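Local coordinates for protein endoglucanase (Clostridium thermocellum, PDB 2EO7) that probably hydrolyses beta-1,4-glucans such as cellulose and xyloglucan, as the family 44 glycoside hydrolase part of a larger cellulase, at residues Gln110-Val115 with Ser182-Pro187. Numbering follows the deposited sequence.
Sequences QAAGYV and SIDNEP. With BGC (beta-D-glucopyranose), chain B.
Two backbone N-H groups in a row, those of Ala-111 and Ala-112, converge on one carboxylate oxygen of Asp-184. The bond from Ala-111 N to Asp-184 OD2 is 2.8 Å long and uses the anti lone pair, the one turned away from OD1. It is nearly straight, with an N-H...O angle of 171°. Ala-112 N reaches Asp-184 OD2 at 3.0 Å by a more bent bond. This second donor comes from above the carboxylate plane, 53° out of it. Because the donors arrive from different directions, OD2 accepts both. With CG roughly anti to the backbone N (chi1 -151°), the carboxylate of Asp-184 swings across to these two N-H groups. The methyl of Ala-111 lies against the stem of that side chain, Ala-111 CB to Asp-184 CB 3.9 Å.

The other oxygen, Asp-184 OD1, turns back on its own chain and takes Asn-185 N at 2.6 Å, while Thr-49 and Trp-190 also hydrogen-bond to it. With both oxygens occupied, the carboxylate's rotation is fixed in a buried setting, and so many N-H and hydroxyl partners would probably favour its charged form.

Strands 104-109 and 180-183 are parallel neighbours in the eight-stranded barrel of this TIM-barrel hydrolase, so the contact joins the loops that follow their C-terminal ends, where such enzymes bind substrate. Ile-183 is the centre of an inverse gamma turn, and across it Ser-182 OG meets Asp-184 O at 2.9 Å, in the carbonyl plane. The next two residues reach the sugar: Asn-185 ND2 donates to glucose O2 at 2.9 Å, and Glu-186 OE1 accepts from glucose O1 at 2.6 Å. Asn-46 and Glu-359 bind the same sugar, while Arg-42 holds Asn-185 OD1 and His-283 holds Glu-186 OE2.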
loop_
_atom_site.group_PDB
_atom_site.type_symbol
_atom_site.label_atom_id
_atom_site.label_comp_id
_atom_site.label_asym_id
_atom_site.label_seq_id
_atom_site.Cartn_x
_atom_site.Cartn_y
_atom_site.Cartn_z
ATOM N N GLN A 110 -1.312 14.708 -10.712
ATOM C CA GLN A 110 -0.436 14.604 -11.868
ATOM C C GLN A 110 0.795 15.496 -11.853
ATOM O O GLN A 110 0.695 16.712 -11.701
ATOM C CB GLN A 110 -1.285 14.854 -13.119
ATOM C CG GLN A 110 -2.427 13.824 -13.306
ATOM C CD GLN A 110 -3.422 13.780 -12.136
ATOM O OE1 GLN A 110 -3.991 14.802 -11.743
ATOM N NE2 GLN A 110 -3.634 12.586 -11.586
ATOM N N ALA A 111 1.965 14.884 -12.023
ATOM C CA ALA A 111 3.202 15.646 -11.998
ATOM C C ALA A 111 4.179 15.370 -13.139
ATOM O O ALA A 111 5.104 16.156 -13.350
ATOM C CB ALA A 111 3.900 15.436 -10.649
ATOM N N ALA A 112 3.995 14.274 -13.874
ATOM C CA ALA A 112 4.916 13.972 -14.972
ATOM C C ALA A 112 4.980 15.159 -15.925
ATOM O O ALA A 112 6.007 15.386 -16.563
ATOM C CB ALA A 112 4.499 12.702 -15.715
ATOM N N GLY A 113 3.890 15.917 -16.035
ATOM C CA GLY A 113 3.958 17.112 -16.854
ATOM C C GLY A 113 2.792 17.468 -17.749
ATOM O O GLY A 113 2.527 18.653 -17.967
ATOM N N TYR A 114 2.120 16.456 -18.274
ATOM C CA TYR A 114 1.003 16.653 -19.187
ATOM C C TYR A 114 -0.062 15.611 -18.939
ATOM O O TYR A 114 0.217 14.549 -18.380
ATOM C CB TYR A 114 1.485 16.502 -20.626
ATOM C CG TYR A 114 2.494 17.534 -21.017
ATOM C CD1 TYR A 114 2.093 18.730 -21.606
ATOM C CD2 TYR A 114 3.851 17.344 -20.747
ATOM C CE1 TYR A 114 3.024 19.730 -21.912
ATOM C CE2 TYR A 114 4.790 18.334 -21.045
ATOM C CZ TYR A 114 4.362 19.524 -21.624
ATOM O OH TYR A 114 5.270 20.521 -21.889
ATOM N N VAL A 115 -1.274 15.919 -19.386
ATOM C CA VAL A 115 -2.396 15.012 -19.250
ATOM C C VAL A 115 -3.188 15.011 -20.558
ATOM O O VAL A 115 -3.137 15.971 -21.341
ATOM C CB VAL A 115 -3.319 15.412 -18.060
ATOM C CG1 VAL A 115 -2.518 15.359 -16.740
ATOM C CG2 VAL A 115 -3.899 16.814 -18.284
ATOM N N SER A 182 -1.231 11.758 -3.770
ATOM C CA SER A 182 0.071 11.219 -4.141
ATOM C C SER A 182 0.702 12.055 -5.234
ATOM O O SER A 182 0.008 12.539 -6.136
ATOM C CB SER A 182 -0.081 9.780 -4.655
ATOM O OG SER A 182 1.173 9.264 -5.088
ATOM N N ILE A 183 2.017 12.238 -5.149
ATOM C CA ILE A 183 2.752 12.988 -6.159
ATOM C C ILE A 183 2.962 12.026 -7.335
ATOM O O ILE A 183 4.010 11.386 -7.453
ATOM C CB ILE A 183 4.145 13.443 -5.640
ATOM C CG1 ILE A 183 3.998 14.258 -4.350
ATOM C CG2 ILE A 183 4.862 14.271 -6.717
ATOM C CD1 ILE A 183 3.219 15.549 -4.500
ATOM N N ASP A 184 1.945 11.911 -8.182
ATOM C CA ASP A 184 1.998 11.044 -9.352
ATOM C C ASP A 184 2.268 9.561 -9.012
ATOM O O ASP A 184 1.916 9.086 -7.919
ATOM C CB ASP A 184 3.027 11.604 -10.362
ATOM C CG ASP A 184 2.700 11.247 -11.816
ATOM O OD1 ASP A 184 2.864 10.061 -12.195
ATOM O OD2 ASP A 184 2.280 12.150 -12.586
ATOM N N ASN A 185 2.881 8.843 -9.949
ATOM C CA ASN A 185 3.108 7.398 -9.809
ATOM C C ASN A 185 4.414 6.961 -10.482
ATOM O O ASN A 185 4.638 7.281 -11.643
ATOM C CB ASN A 185 1.953 6.656 -10.510
ATOM C CG ASN A 185 2.051 5.133 -10.395
ATOM O OD1 ASN A 185 1.850 4.582 -9.325
ATOM N ND2 ASN A 185 2.353 4.454 -11.507
ATOM N N GLU A 186 5.257 6.236 -9.751
ATOM C CA GLU A 186 6.503 5.679 -10.302
ATOM C C GLU A 186 7.253 6.606 -11.251
ATOM O O GLU A 186 7.422 6.305 -12.439
ATOM C CB GLU A 186 6.175 4.345 -10.994
ATOM C CG GLU A 186 5.486 3.359 -10.020
ATOM C CD GLU A 186 5.246 1.967 -10.583
ATOM O OE1 GLU A 186 5.371 1.767 -11.822
ATOM O OE2 GLU A 186 4.922 1.065 -9.763
ATOM N N PRO A 187 7.756 7.734 -10.723
ATOM C CA PRO A 187 8.490 8.712 -11.530
ATOM C C PRO A 187 9.706 8.169 -12.264
ATOM O O PRO A 187 9.978 8.592 -13.394
ATOM C CB PRO A 187 8.851 9.807 -10.525
ATOM C CG PRO A 187 8.927 9.064 -9.192
ATOM C CD PRO A 187 7.727 8.129 -9.299
HETATM C C2 BGC B . 1.760 0.268 -11.042
HETATM C C3 BGC B . 0.670 -0.307 -11.956
HETATM C C4 BGC B . 1.147 -1.584 -12.656
HETATM C C5 BGC B . 1.616 -2.373 -11.446
HETATM C C6 BGC B . 1.824 -3.832 -11.870
HETATM C C1 BGC B . 3.108 -0.433 -11.235
HETATM O O1 BGC B . 3.880 -0.328 -12.437
HETATM O O2 BGC B . 1.841 1.692 -10.929
HETATM O O3 BGC B . 0.036 0.641 -12.818
HETATM O O4 BGC B . 0.030 -2.268 -13.278
HETATM O O5 BGC B . 2.842 -1.812 -10.908
HETATM O O6 BGC B . 1.653 -4.716 -10.757
#